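Local coordinates for Lmo0488 protein (Listeria monocytogenes serovar 1/2a, PDB 5TED) that binds shikimate through its effector domain and, as a LysR-type regulator, responds to it by activating transcription of the protocatechuate biosynthesis genes, at residues I179-L184 with A195-A200; A140-V145 with S158-Y163; V81-A84 with L89-Y92; D119-E124 with I151-K156. One frame throughout, in Å; residues are numbered along the deposited sequence.

Overall arrangement
The chain is the effector-binding domain of the regulator, two lobes of periplasmic-binding-protein type with shikimate between them. Interaction 1 lies in one lobe, where strand 177-184 meets helix 191-208; the other three gather in the second lobe, their centres 27 to 36 Å from that of interaction 1. Interactions 2, 3 and 4 touch one another, with centres 13 to 16 Å apart. Strand 152-155 of interaction 4 pairs with strand 69-84 of interaction 3, and Met141 of interaction 2 packs on Ser152 and Met154. Pro155 in interaction 4 touches shikimate; the side chains of Leu160 and Ile153 are each about 10 Å from the ligand, that of Leu181 about 13 Å.

Interaction 1 of 4, residues I179-L184 with A195-A200; sequences IYLASL and AFKDFA
Lys197 reaches from helix 191-208 across Leu181 to Ser183, residues two apart on the same face of strand 177-184. Its CB still stands back from the strand, 4.8 Å from Leu181 CD1. One bond further on, CG makes the closest apolar approach, 4.1 Å from Leu181 CD1, and here the two side chains cross obliquely. CD passes beyond the leucine at 4.7 Å from Leu181 CD1 and carries the chain along the strand instead of deeper into it. CE then comes within 3.9 Å of Ser183 OG, and the ammonium nitrogen NZ ends 3.3 Å from Ser183 OG. The charge is met by Glu70 OE1, on the neighbouring strand 69-84, in a salt bridge. What lets the lysine span two strand residues is its fully extended shape: CG lies opposite the backbone N (chi1 180°) and every later torsion stays close to 180°. Its aliphatic part therefore covers Leu181 while its charge is delivered at the level of Ser183. The leucine turns CD1 toward the methylene chain and packs on Ile59 of the adjacent strand as well. Ala200, one turn on, points its CB at the strand, and Ala200 CB lies 5.0 Å from Leu181 CD2. Phe196 of the same helix makes edge-to-face ring contacts with Phe25 and Phe36, and Phe199 and Ala200 rest on helix 17-26. The helix, the last of the domain, thus packs on the mixed sheet of the first lobe of this periplasmic-binding-protein-type effector domain, where strand 177-184 runs between strands 57-60 and 69-84, antiparallel to both.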
loop_
_atom_site.group_PDB
_atom_site.type_symbol
_atom_site.label_atom_id
_atom_site.label_comp_id
_atom_site.label_asym_id
_atom_site.label_seq_id
_atom_site.Cartn_x
_atom_site.Cartn_y
_atom_site.Cartn_z
ATOM N N ILE A 179 -3.118 11.718 14.093
ATOM C CA ILE A 179 -3.816 10.503 13.682
ATOM C C ILE A 179 -4.615 9.994 14.876
ATOM O O ILE A 179 -4.128 10.016 16.014
ATOM C CB ILE A 179 -2.820 9.439 13.179
ATOM C CG1 ILE A 179 -2.204 9.888 11.845
ATOM C CG2 ILE A 179 -3.494 8.057 13.067
ATOM C CD1 ILE A 179 -1.076 9.021 11.379
ATOM N N TYR A 180 -5.832 9.518 14.615
ATOM C CA TYR A 180 -6.813 9.266 15.660
ATOM C C TYR A 180 -7.255 7.814 15.665
ATOM O O TYR A 180 -7.272 7.148 14.630
ATOM C CB TYR A 180 -8.047 10.157 15.475
ATOM C CG TYR A 180 -7.709 11.609 15.594
ATOM C CD1 TYR A 180 -7.142 12.299 14.523
ATOM C CD2 TYR A 180 -7.933 12.297 16.779
ATOM C CE1 TYR A 180 -6.811 13.641 14.623
ATOM C CE2 TYR A 180 -7.595 13.646 16.891
ATOM C CZ TYR A 180 -7.040 14.304 15.809
ATOM O OH TYR A 180 -6.718 15.637 15.915
ATOM N N LEU A 181 -7.583 7.325 16.856
ATOM C CA LEU A 181 -8.300 6.075 17.010
ATOM C C LEU A 181 -9.784 6.411 16.929
ATOM O O LEU A 181 -10.287 7.221 17.718
ATOM C CB LEU A 181 -7.945 5.392 18.336
ATOM C CG LEU A 181 -8.405 3.946 18.566
ATOM C CD1 LEU A 181 -9.907 3.811 18.491
ATOM C CD2 LEU A 181 -7.758 3.027 17.570
ATOM N N ALA A 182 -10.464 5.853 15.938
ATOM C CA ALA A 182 -11.853 6.199 15.667
ATOM C C ALA A 182 -12.758 5.007 15.963
ATOM O O ALA A 182 -12.393 3.857 15.687
ATOM C CB ALA A 182 -12.019 6.669 14.214
ATOM N N SER A 183 -13.931 5.292 16.543
ATOM C CA SER A 183 -14.925 4.277 16.872
ATOM C C SER A 183 -16.314 4.906 16.818
ATOM O O SER A 183 -16.460 6.133 16.844
ATOM C CB SER A 183 -14.678 3.669 18.256
ATOM O OG SER A 183 -14.751 4.656 19.274
ATOM N N LEU A 184 -17.338 4.050 16.736
ATOM C CA LEU A 184 -18.716 4.537 16.724
ATOM C C LEU A 184 -19.107 5.014 18.111
ATOM O O LEU A 184 -19.000 4.270 19.087
ATOM C CB LEU A 184 -19.687 3.445 16.279
ATOM C CG LEU A 184 -19.817 3.121 14.802
ATOM C CD1 LEU A 184 -20.960 2.095 14.604
ATOM C CD2 LEU A 184 -20.055 4.405 14.002
ATOM N N ALA A 195 -10.643 -3.467 25.399
ATOM C CA ALA A 195 -9.317 -3.625 25.972
ATOM C C ALA A 195 -8.265 -3.064 25.031
ATOM O O ALA A 195 -7.349 -2.359 25.466
ATOM C CB ALA A 195 -9.036 -5.096 26.289
ATOM N N PHE A 196 -8.406 -3.327 23.727
ATOM C CA PHE A 196 -7.426 -2.808 22.786
ATOM C C PHE A 196 -7.511 -1.292 22.641
ATOM O O PHE A 196 -6.477 -0.619 22.547
ATOM C CB PHE A 196 -7.586 -3.464 21.422
ATOM C CG PHE A 196 -6.544 -3.019 20.443
ATOM C CD1 PHE A 196 -5.250 -3.515 20.531
ATOM C CD2 PHE A 196 -6.848 -2.090 19.452
ATOM C CE1 PHE A 196 -4.266 -3.110 19.646
ATOM C CE2 PHE A 196 -5.874 -1.678 18.550
ATOM C CZ PHE A 196 -4.577 -2.181 18.655
ATOM N N LYS A 197 -8.726 -0.741 22.574
ATOM C CA LYS A 197 -8.873 0.708 22.490
ATOM C C LYS A 197 -8.184 1.394 23.663
ATOM O O LYS A 197 -7.374 2.308 23.470
ATOM C CB LYS A 197 -10.352 1.090 22.439
ATOM C CG LYS A 197 -10.615 2.599 22.351
ATOM C CD LYS A 197 -12.119 2.896 22.488
ATOM C CE LYS A 197 -12.410 4.385 22.371
ATOM N NZ LYS A 197 -13.882 4.622 22.438
ATOM N N ASP A 198 -8.504 0.971 24.891
ATOM C CA ASP A 198 -7.893 1.590 26.065
ATOM C C ASP A 198 -6.376 1.424 26.056
ATOM O O ASP A 198 -5.633 2.371 26.357
ATOM C CB ASP A 198 -8.473 0.987 27.345
ATOM C CG ASP A 198 -9.938 1.340 27.557
ATOM O OD1 ASP A 198 -10.453 2.250 26.869
ATOM O OD2 ASP A 198 -10.569 0.717 28.439
ATOM N N PHE A 199 -5.900 0.226 25.727
ATOM C CA PHE A 199 -4.462 0.004 25.651
ATOM C C PHE A 199 -3.806 0.950 24.658
ATOM O O PHE A 199 -2.776 1.577 24.958
ATOM C CB PHE A 199 -4.163 -1.444 25.269
ATOM C CG PHE A 199 -2.776 -1.629 24.751
ATOM C CD1 PHE A 199 -1.730 -1.841 25.619
ATOM C CD2 PHE A 199 -2.528 -1.594 23.393
ATOM C CE1 PHE A 199 -0.439 -1.989 25.139
ATOM C CE2 PHE A 199 -1.251 -1.750 22.906
ATOM C CZ PHE A 199 -0.205 -1.951 23.779
ATOM N N ALA A 200 -4.380 1.050 23.454
ATOM C CA ALA A 200 -3.754 1.840 22.398
ATOM C C ALA A 200 -3.727 3.321 22.740
ATOM O O ALA A 200 -2.727 3.997 22.486
ATOM C CB ALA A 200 -4.489 1.622 21.081
#

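Interaction 2 of 4, residues A140-V145 with S158-Y163; sequences AMVGLV and SSLAHY
Val142 of helix 138-146 fits between Leu160 of the short 3-10 turn and Tyr163 just after it, in the connection between strands 152-155 and 165-170 in the second lobe of this periplasmic-binding-protein fold. Its CG1 stands over the centre of the Tyr163 ring, a CH-pi contact of 3.8 Å to the centroid, only 13° off the ring normal. The other methyl, CG2, lies between Leu160 CD2, at 3.7 Å, and the inner end of the Tyr163 ring, 3.9 Å from Tyr163 CG. One residue on, Gly143 brings its CA to 4.1 Å from Tyr163 CE2. The valine rotamer explains this placing: CG2 lies opposite the backbone N, while CG1 (chi1 64°) falls between N and the carbonyl carbon. Further out, Leu160 rests on Met154 and Val167, and Val142 also packs on Val165. The second subunit comes up to this site: its His16 ring meets Tyr163 with the planes nearly parallel, and His162 of that subunit stacks on His162 of this chain. The turn itself is set by the bond from His162 N to Ser159 O (3.0 Å), and that same Ser159 O lies in the plane of the Tyr163 ring, at its edge, 3.2 Å from Tyr163 CD1.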
loop_
_atom_site.group_PDB
_atom_site.type_symbol
_atom_site.label_atom_id
_atom_site.label_comp_id
_atom_site.label_asym_id
_atom_site.label_seq_id
_atom_site.Cartn_x
_atom_site.Cartn_y
_atom_site.Cartn_z
ATOM N N ALA A 140 3.449 4.434 -3.739
ATOM C CA ALA A 140 3.277 4.882 -5.122
ATOM C C ALA A 140 3.735 6.329 -5.290
ATOM O O ALA A 140 4.263 6.707 -6.344
ATOM C CB ALA A 140 1.818 4.734 -5.554
ATOM N N MET A 141 3.528 7.157 -4.264
ATOM C CA MET A 141 3.938 8.557 -4.333
ATOM C C MET A 141 5.457 8.689 -4.354
ATOM O O MET A 141 6.024 9.318 -5.254
ATOM C CB MET A 141 3.333 9.329 -3.158
ATOM C CG MET A 141 3.744 10.816 -3.075
ATOM S SD MET A 141 2.713 11.677 -1.858
ATOM C CE MET A 141 1.129 11.819 -2.646
ATOM N N VAL A 142 6.144 8.134 -3.348
ATOM C CA VAL A 142 7.598 8.271 -3.365
ATOM C C VAL A 142 8.199 7.519 -4.556
ATOM O O VAL A 142 9.239 7.928 -5.107
ATOM C CB VAL A 142 8.213 7.835 -2.022
ATOM C CG1 VAL A 142 7.986 6.356 -1.744
ATOM C CG2 VAL A 142 9.707 8.208 -1.992
ATOM N N GLY A 143 7.541 6.451 -5.011
ATOM C CA GLY A 143 8.003 5.771 -6.214
ATOM C C GLY A 143 8.101 6.717 -7.395
ATOM O O GLY A 143 9.108 6.739 -8.110
ATOM N N LEU A 144 7.070 7.544 -7.594
ATOM C CA LEU A 144 7.078 8.487 -8.710
ATOM C C LEU A 144 8.037 9.648 -8.461
ATOM O O LEU A 144 8.667 10.139 -9.412
ATOM C CB LEU A 144 5.661 9.000 -8.986
ATOM C CG LEU A 144 4.706 7.950 -9.572
ATOM C CD1 LEU A 144 3.274 8.425 -9.421
ATOM C CD2 LEU A 144 5.034 7.698 -11.041
ATOM N N VAL A 145 8.189 10.094 -7.205
ATOM C CA VAL A 145 9.174 11.146 -6.949
ATOM C C VAL A 145 10.562 10.647 -7.303
ATOM O O VAL A 145 11.383 11.384 -7.860
ATOM C CB VAL A 145 9.132 11.633 -5.486
ATOM C CG1 VAL A 145 10.204 12.705 -5.294
ATOM C CG2 VAL A 145 7.792 12.203 -5.138
ATOM N N SER A 158 9.609 5.745 7.159
ATOM C CA SER A 158 10.931 5.123 7.148
ATOM C C SER A 158 11.375 4.727 5.745
ATOM O O SER A 158 12.582 4.653 5.483
ATOM C CB SER A 158 10.952 3.902 8.084
ATOM O OG SER A 158 10.036 2.912 7.652
ATOM N N SER A 159 10.429 4.441 4.844
ATOM C CA SER A 159 10.775 3.978 3.503
ATOM C C SER A 159 11.425 5.060 2.638
ATOM O O SER A 159 12.095 4.727 1.655
ATOM C CB SER A 159 9.522 3.458 2.807
ATOM O OG SER A 159 8.549 4.487 2.690
ATOM N N LEU A 160 11.238 6.341 2.966
ATOM C CA LEU A 160 11.760 7.402 2.105
ATOM C C LEU A 160 13.279 7.303 1.965
ATOM O O LEU A 160 13.829 7.587 0.895
ATOM C CB LEU A 160 11.353 8.783 2.660
ATOM C CG LEU A 160 9.846 9.037 2.851
ATOM C CD1 LEU A 160 9.513 10.459 3.374
ATOM C CD2 LEU A 160 9.039 8.718 1.583
ATOM N N ALA A 161 13.967 6.863 3.018
ATOM C CA ALA A 161 15.424 6.777 2.983
ATOM C C ALA A 161 15.945 5.779 1.952
ATOM O O ALA A 161 17.140 5.812 1.642
ATOM C CB ALA A 161 15.955 6.412 4.369
ATOM N N HIS A 162 15.085 4.929 1.382
ATOM C CA HIS A 162 15.525 3.871 0.482
ATOM C C HIS A 162 15.143 4.129 -0.970
ATOM O O HIS A 162 15.323 3.251 -1.821
ATOM C CB HIS A 162 14.980 2.536 0.979
ATOM C CG HIS A 162 15.265 2.309 2.428
ATOM N ND1 HIS A 162 16.546 2.205 2.924
ATOM C CD2 HIS A 162 14.439 2.249 3.500
ATOM C CE1 HIS A 162 16.495 2.052 4.237
ATOM N NE2 HIS A 162 15.228 2.077 4.610
ATOM N N TYR A 163 14.665 5.324 -1.280
ATOM C CA TYR A 163 14.454 5.755 -2.650
ATOM C C TYR A 163 15.448 6.860 -2.980
ATOM O O TYR A 163 16.064 7.455 -2.095
ATOM C CB TYR A 163 13.014 6.241 -2.866
ATOM C CG TYR A 163 11.980 5.145 -2.747
ATOM C CD1 TYR A 163 11.587 4.675 -1.501
ATOM C CD2 TYR A 163 11.369 4.610 -3.871
ATOM C CE1 TYR A 163 10.634 3.688 -1.371
ATOM C CE2 TYR A 163 10.398 3.605 -3.755
ATOM C CZ TYR A 163 10.044 3.151 -2.494
ATOM O OH TYR A 163 9.086 2.169 -2.330
#

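Interaction 3 of 4, residues V81-A84 with L89-Y92; sequences VVVA and LAKY
Val83, near the end of strand 69-84, meets Leu89 and Ala90 of the 3-10 turn that follows a few residues later. The apolar contacts are shared between the two valine methyls. CG1 faces Leu89 CD1 at 4.2 Å, and CG2 lies 4.1 Å from Ala90 CB, so that each methyl has its own partner. The valine torsion accounts for this: with chi1 at -55°, CG1 is set opposite the carbonyl carbon and CG2 falls between that carbon and the backbone N, spreading the branches over two successive residues of the turn. Side chain to backbone contacts come next. Val83 CG2 approaches Ala90 N at 4.0 Å, and Ala90 CB packs 3.9 Å from Ala84 O; these are van der Waals contacts that bring the turn close to the strand backbone. Hydrogen bonds serve the turn from within and from beside it. Tyr92 N bonds to Leu89 O (3.1 Å), Leu89 N is bonded to His87 ND1, and Lys166 NZ takes up the carbonyl oxygens of both Ala90 and Tyr92. Lys166 belongs to strand 165-170, whose backbone pairs with Val83, which places one neighbour against both segments. Leu89 in turn packs on Leu168 of that strand and on Tyr103. The loop folds back on the end of strand 69-84, the long strand that runs from the first lobe into the second in this two-lobed periplasmic-binding-protein fold of LysR-type effector domains.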
loop_
_atom_site.group_PDB
_atom_site.type_symbol
_atom_site.label_atom_id
_atom_site.label_comp_id
_atom_site.label_asym_id
_atom_site.label_seq_id
_atom_site.Cartn_x
_atom_site.Cartn_y
_atom_site.Cartn_z
ATOM N N VAL A 81 8.603 17.693 2.463
ATOM C CA VAL A 81 8.601 17.766 1.007
ATOM C C VAL A 81 9.674 16.814 0.486
ATOM O O VAL A 81 10.805 16.801 0.999
ATOM C CB VAL A 81 8.819 19.209 0.515
ATOM C CG1 VAL A 81 9.092 19.225 -0.981
ATOM C CG2 VAL A 81 7.586 20.069 0.821
ATOM N N VAL A 82 9.308 15.995 -0.509
ATOM C CA VAL A 82 10.170 14.957 -1.059
ATOM C C VAL A 82 10.396 15.252 -2.540
ATOM O O VAL A 82 9.444 15.501 -3.286
ATOM C CB VAL A 82 9.566 13.553 -0.855
ATOM C CG1 VAL A 82 10.559 12.493 -1.243
ATOM C CG2 VAL A 82 9.118 13.381 0.596
ATOM N N VAL A 83 11.657 15.227 -2.961
ATOM C CA VAL A 83 12.034 15.596 -4.315
ATOM C C VAL A 83 13.056 14.590 -4.803
ATOM O O VAL A 83 13.737 13.945 -4.001
ATOM C CB VAL A 83 12.599 17.044 -4.383
ATOM C CG1 VAL A 83 11.606 18.032 -3.776
ATOM C CG2 VAL A 83 13.943 17.145 -3.666
ATOM N N ALA A 84 13.145 14.434 -6.124
ATOM C CA ALA A 84 14.165 13.547 -6.661
ATOM C C ALA A 84 15.542 14.034 -6.219
ATOM O O ALA A 84 15.752 15.218 -5.950
ATOM C CB ALA A 84 14.079 13.472 -8.188
ATOM N N LEU A 89 15.465 21.591 -5.838
ATOM C CA LEU A 89 15.261 21.847 -4.418
ATOM C C LEU A 89 16.138 20.969 -3.536
ATOM O O LEU A 89 16.275 21.253 -2.339
ATOM C CB LEU A 89 13.797 21.650 -4.057
ATOM C CG LEU A 89 12.803 22.653 -4.618
ATOM C CD1 LEU A 89 11.409 22.208 -4.273
ATOM C CD2 LEU A 89 13.050 24.033 -4.045
ATOM N N ALA A 90 16.744 19.923 -4.100
ATOM C CA ALA A 90 17.587 19.030 -3.314
ATOM C C ALA A 90 18.831 19.734 -2.770
ATOM O O ALA A 90 19.504 19.186 -1.888
ATOM C CB ALA A 90 17.987 17.817 -4.156
ATOM N N LYS A 91 19.171 20.922 -3.289
ATOM C CA LYS A 91 20.322 21.644 -2.757
ATOM C C LYS A 91 20.106 22.065 -1.314
ATOM O O LYS A 91 21.079 22.377 -0.623
ATOM C CB LYS A 91 20.628 22.903 -3.576
ATOM C CG LYS A 91 20.481 22.767 -5.075
ATOM C CD LYS A 91 20.891 24.066 -5.778
ATOM C CE LYS A 91 20.292 24.175 -7.185
ATOM N NZ LYS A 91 18.911 24.748 -7.175
ATOM N N TYR A 92 18.860 22.126 -0.863
ATOM C CA TYR A 92 18.522 22.586 0.472
ATOM C C TYR A 92 18.342 21.405 1.418
ATOM O O TYR A 92 18.186 20.256 0.996
ATOM C CB TYR A 92 17.236 23.422 0.441
ATOM C CG TYR A 92 17.256 24.519 -0.605
ATOM C CD1 TYR A 92 18.154 25.577 -0.512
ATOM C CD2 TYR A 92 16.390 24.487 -1.695
ATOM C CE1 TYR A 92 18.188 26.584 -1.474
ATOM C CE2 TYR A 92 16.416 25.490 -2.662
ATOM C CZ TYR A 92 17.318 26.537 -2.542
ATOM O OH TYR A 92 17.349 27.533 -3.495
#

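Interaction 4 of 4, residues D119-E124 with I151-K156; sequences DSLFAE and ISIMPK
Leu121 and Ile153 reach toward each other through extended chains. In Ile153, CG1 stands opposite the backbone N and CD1 continues straight on (chi1 176°, chi2 174°), so the strand residue projects its far methyl toward helix 115-124. Leu121 leaves its helix with CG opposite the carbonyl carbon (chi1 -63°) and carries CD1 outward. The two methyls meet tip to tip, Leu121 CD1 to Ile153 CD1 at 4.2 Å. The extended chains span a wide gap: even the nearest backbone pair, Leu121 CA and Ile153 CA, is 10.6 Å apart. The shorter branch of the isoleucine serves the second partner, with Ile153 CG2 lying 4.4 Å from Phe122 CE2 and approaching the ring obliquely. Ile153 thus offers one methyl to each of two consecutive helix residues. Helix 115-124 is the helix of a beta-alpha-beta crossover between the parallel strands 104-108 and 130-135 in the second lobe, and the contact packs it on strand 152-155, which is antiparallel to strand 69-84. Tyr105 joins the cluster from strand 104-108: its ring meets Phe122 edge-to-face, and Ile153 packs on it too. Residues alternate along strand 152-155. While Ile153 turns to helix 115-124, Ser152 and Met154 contact Met141 of helix 138-146. Two residues beyond Ile153, Pro155 touches the bound shikimate. Elsewhere on the helix, Asp119 OD1 forms a salt bridge with Arg115 NE, and at its last residue Glu124 OE1 is hydrogen-bonded to His175 NE2.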
loop_
_atom_site.group_PDB
_atom_site.type_symbol
_atom_site.label_atom_id
_atom_site.label_comp_id
_atom_site.label_asym_id
_atom_site.label_seq_id
_atom_site.Cartn_x
_atom_site.Cartn_y
_atom_site.Cartn_z
ATOM N N ASP A 119 -4.279 20.922 1.991
ATOM C CA ASP A 119 -4.918 22.042 1.299
ATOM C C ASP A 119 -4.891 23.307 2.151
ATOM O O ASP A 119 -4.724 24.417 1.627
ATOM C CB ASP A 119 -6.362 21.689 0.927
ATOM C CG ASP A 119 -6.449 20.602 -0.137
ATOM O OD1 ASP A 119 -5.410 20.253 -0.737
ATOM O OD2 ASP A 119 -7.557 20.079 -0.357
ATOM N N SER A 120 -5.070 23.170 3.465
ATOM C CA SER A 120 -5.057 24.371 4.292
ATOM C C SER A 120 -3.668 24.998 4.339
ATOM O O SER A 120 -3.550 26.229 4.356
ATOM C CB SER A 120 -5.571 24.064 5.701
ATOM O OG SER A 120 -4.591 23.417 6.488
ATOM N N LEU A 121 -2.610 24.183 4.298
ATOM C CA LEU A 121 -1.257 24.731 4.282
ATOM C C LEU A 121 -1.015 25.566 3.027
ATOM O O LEU A 121 -0.410 26.641 3.094
ATOM C CB LEU A 121 -0.233 23.598 4.379
ATOM C CG LEU A 121 -0.248 22.742 5.648
ATOM C CD1 LEU A 121 0.882 21.700 5.628
ATOM C CD2 LEU A 121 -0.114 23.649 6.850
ATOM N N PHE A 122 -1.467 25.079 1.869
ATOM C CA PHE A 122 -1.297 25.843 0.635
ATOM C C PHE A 122 -2.197 27.069 0.620
ATOM O O PHE A 122 -1.799 28.133 0.129
ATOM C CB PHE A 122 -1.588 24.969 -0.596
ATOM C CG PHE A 122 -0.490 23.998 -0.938
ATOM C CD1 PHE A 122 0.730 24.448 -1.428
ATOM C CD2 PHE A 122 -0.694 22.627 -0.810
ATOM C CE1 PHE A 122 1.749 23.549 -1.735
ATOM C CE2 PHE A 122 0.312 21.715 -1.134
ATOM C CZ PHE A 122 1.535 22.178 -1.602
ATOM N N ALA A 123 -3.422 26.936 1.129
ATOM C CA ALA A 123 -4.305 28.096 1.198
ATOM C C ALA A 123 -3.758 29.144 2.161
ATOM O O ALA A 123 -3.875 30.350 1.911
ATOM C CB ALA A 123 -5.713 27.660 1.594
ATOM N N GLU A 124 -3.157 28.706 3.269
ATOM C CA GLU A 124 -2.594 29.652 4.230
ATOM C C GLU A 124 -1.552 30.551 3.578
ATOM O O GLU A 124 -1.520 31.761 3.830
ATOM C CB GLU A 124 -1.967 28.906 5.403
ATOM C CG GLU A 124 -1.270 29.804 6.397
ATOM C CD GLU A 124 -0.815 29.057 7.630
ATOM O OE1 GLU A 124 -1.246 27.896 7.819
ATOM O OE2 GLU A 124 -0.027 29.634 8.411
ATOM N N ILE A 151 7.339 16.354 -7.527
ATOM C CA ILE A 151 7.697 16.455 -6.117
ATOM C C ILE A 151 6.459 16.108 -5.296
ATOM O O ILE A 151 5.354 15.993 -5.821
ATOM C CB ILE A 151 8.238 17.848 -5.736
ATOM C CG1 ILE A 151 7.140 18.916 -5.846
ATOM C CG2 ILE A 151 9.490 18.201 -6.559
ATOM C CD1 ILE A 151 7.587 20.279 -5.269
ATOM N N SER A 152 6.636 15.987 -3.981
ATOM C CA SER A 152 5.461 15.706 -3.165
ATOM C C SER A 152 5.619 16.296 -1.766
ATOM O O SER A 152 6.727 16.576 -1.310
ATOM C CB SER A 152 5.198 14.195 -3.079
ATOM O OG SER A 152 6.100 13.581 -2.171
ATOM N N ILE A 153 4.476 16.492 -1.102
ATOM C CA ILE A 153 4.406 16.694 0.342
ATOM C C ILE A 153 3.710 15.474 0.930
ATOM O O ILE A 153 2.638 15.084 0.458
ATOM C CB ILE A 153 3.653 17.986 0.697
ATOM C CG1 ILE A 153 3.508 18.141 2.213
ATOM C CG2 ILE A 153 2.271 17.985 0.059
ATOM C CD1 ILE A 153 2.893 19.479 2.629
ATOM N N MET A 154 4.312 14.860 1.943
ATOM C CA MET A 154 3.805 13.588 2.450
ATOM C C MET A 154 4.352 13.374 3.852
ATOM O O MET A 154 5.256 14.091 4.285
ATOM C CB MET A 154 4.193 12.420 1.526
ATOM C CG MET A 154 5.680 12.185 1.408
ATOM S SD MET A 154 6.151 11.039 0.076
ATOM C CE MET A 154 5.235 9.567 0.549
ATOM N N PRO A 155 3.831 12.387 4.584
ATOM C CA PRO A 155 4.375 12.100 5.917
ATOM C C PRO A 155 5.801 11.587 5.823
ATOM O O PRO A 155 6.146 10.820 4.924
ATOM C CB PRO A 155 3.442 11.008 6.472
ATOM C CG PRO A 155 2.315 10.893 5.540
ATOM C CD PRO A 155 2.763 11.449 4.205
ATOM N N LYS A 156 6.624 11.971 6.796
ATOM C CA LYS A 156 7.954 11.393 6.885
ATOM C C LYS A 156 7.822 9.954 7.379
ATOM O O LYS A 156 7.324 9.716 8.479
ATOM C CB LYS A 156 8.834 12.227 7.809
ATOM C CG LYS A 156 10.300 11.819 7.746
ATOM C CD LYS A 156 11.095 12.386 8.918
ATOM C CE LYS A 156 12.480 12.815 8.470
ATOM N NZ LYS A 156 13.381 13.138 9.613
#